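PDB 4HFQ: MutT/nudix family protein from Streptococcus pneumoniae, which hydrolyses UDP-linked precursors of peptidoglycan biosynthesis as a UDP-X diphosphatase of the Nudix family. Local coordinates for residues L10-M13 against I14-D18. Sequence-based numbering, arbitrary orientation. Where two conformers were deposited one is given.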
loop_
_atom_site.group_PDB
_atom_site.type_symbol
_atom_site.label_atom_id
_atom_site.label_comp_id
_atom_site.label_asym_id
_atom_site.label_seq_id
_atom_site.Cartn_x
_atom_site.Cartn_y
_atom_site.Cartn_z
ATOM N N LEU A 10 3.100 13.466 -8.086
ATOM C CA LEU A 10 2.992 12.703 -9.324
ATOM C C LEU A 10 2.389 11.315 -9.083
ATOM O O LEU A 10 1.478 10.868 -9.799
ATOM C CB LEU A 10 4.361 12.602 -10.007
ATOM C CG LEU A 10 4.482 11.781 -11.291
ATOM C CD1 LEU A 10 3.753 12.449 -12.436
ATOM C CD2 LEU A 10 5.938 11.521 -11.670
ATOM N N GLN A 11 2.920 10.638 -8.077
ATOM C CA GLN A 11 2.496 9.298 -7.740
ATOM C C GLN A 11 0.978 9.304 -7.449
ATOM O O GLN A 11 0.226 8.449 -7.946
ATOM C CB GLN A 11 3.339 8.873 -6.549
ATOM C CG GLN A 11 3.184 7.449 -6.111
ATOM C CD GLN A 11 3.743 7.302 -4.710
ATOM O OE1 GLN A 11 3.102 7.677 -3.732
ATOM N NE2 GLN A 11 4.982 6.775 -4.616
ATOM N N ARG A 12 0.510 10.283 -6.696
ATOM C CA ARG A 12 -0.895 10.377 -6.338
ATOM C C ARG A 12 -1.787 10.686 -7.547
ATOM O O ARG A 12 -2.856 10.077 -7.734
ATOM C CB ARG A 12 -1.087 11.414 -5.222
ATOM C CG ARG A 12 -2.521 11.566 -4.779
ATOM C CD ARG A 12 -3.070 10.311 -4.119
ATOM N NE ARG A 12 -4.483 10.491 -3.816
ATOM C CZ ARG A 12 -5.395 9.526 -3.852
ATOM N NH1 ARG A 12 -5.069 8.250 -4.123
ATOM N NH2 ARG A 12 -6.662 9.844 -3.616
ATOM N N MET A 13 -1.352 11.623 -8.388
ATOM C CA MET A 13 -2.154 11.967 -9.564
ATOM C C MET A 13 -2.243 10.830 -10.567
ATOM O O MET A 13 -3.315 10.614 -11.167
ATOM C CB MET A 13 -1.596 13.220 -10.221
ATOM C CG MET A 13 -1.820 14.438 -9.357
ATOM S SD MET A 13 -1.584 16.020 -10.176
ATOM C CE MET A 13 0.179 15.953 -10.403
ATOM N N ILE A 14 -1.176 10.046 -10.715
ATOM C CA ILE A 14 -1.253 8.847 -11.537
ATOM C C ILE A 14 -2.323 7.906 -10.972
ATOM O O ILE A 14 -3.173 7.397 -11.707
ATOM C CB ILE A 14 0.119 8.136 -11.646
ATOM C CG1 ILE A 14 1.084 8.970 -12.505
ATOM C CG2 ILE A 14 -0.052 6.720 -12.203
ATOM C CD1 ILE A 14 2.547 8.606 -12.347
ATOM N N ALA A 15 -2.314 7.700 -9.659
ATOM C CA ALA A 15 -3.273 6.794 -9.049
ATOM C C ALA A 15 -4.723 7.257 -9.221
ATOM O O ALA A 15 -5.596 6.446 -9.545
ATOM C CB ALA A 15 -2.931 6.587 -7.586
ATOM N N ILE A 16 -4.995 8.550 -9.036
ATOM C CA ILE A 16 -6.346 9.064 -9.185
ATOM C C ILE A 16 -6.829 8.928 -10.627
ATOM O O ILE A 16 -7.962 8.481 -10.880
ATOM C CB ILE A 16 -6.454 10.539 -8.725
ATOM C CG1 ILE A 16 -6.108 10.695 -7.232
ATOM C CG2 ILE A 16 -7.870 11.024 -9.017
ATOM C CD1 ILE A 16 -5.850 12.138 -6.793
ATOM N N THR A 17 -5.959 9.299 -11.558
ATOM C CA THR A 17 -6.284 9.254 -12.966
ATOM C C THR A 17 -6.569 7.820 -13.430
ATOM O O THR A 17 -7.520 7.577 -14.185
ATOM C CB THR A 17 -5.153 9.919 -13.769
ATOM O OG1 THR A 17 -5.012 11.288 -13.353
ATOM C CG2 THR A 17 -5.465 9.869 -15.244
ATOM N N ASP A 18 -5.782 6.865 -12.947
ATOM C CA ASP A 18 -5.988 5.460 -13.256
ATOM C C ASP A 18 -7.285 4.928 -12.655
ATOM O O ASP A 18 -8.008 4.171 -13.299
ATOM C CB ASP A 18 -4.740 4.673 -12.853
ATOM C CG ASP A 18 -3.536 5.025 -13.765
ATOM O OD1 ASP A 18 -3.700 5.831 -14.714
ATOM O OD2 ASP A 18 -2.444 4.506 -13.553
#
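I14 folds back over the preceding turn of its helix, CG1 lying 3.3 Å from L10 O and CD1 resting 3.9 Å from L10 CG. With CG1 beside the backbone N (chi1 -70°), the longer branch of the isoleucine runs back toward that carbonyl. M13 touches the following turn through CB, next to I14 N, before its chain heads off to L40 and to M43 of the second subunit. Its carbonyl oxygen is gripped twice: T17 N bonds to M13 O from one face of the carbonyl plane and, in the modelled conformer, T17 OG1 from the opposite face, 2.8 Å away.

R12 makes the i to i+4 contact with I16. CG1 of I16 sits 3.6 Å from R12 CZ, over the centre of one guanidinium face; the bend of the arginine at chi2 (65°) brings the two chains across each other at about a right angle. NH2 makes salt bridges to D35 and E101 of the second subunit. Beneath, the backbone is regular alpha helix, I14 N to L10 O and I16 N to R12 O both measuring 2.9 Å.

This is the middle of helix 3-23 in the N-terminal helical region. L10, M13, I14 and T17 pack on helix 27-47; Q11, R12, M13, A15 and I16 meet the second subunit. The Q11 side chain also bonds N134 in helix 133-136 and S140 O in the loop leading to strand 143-153.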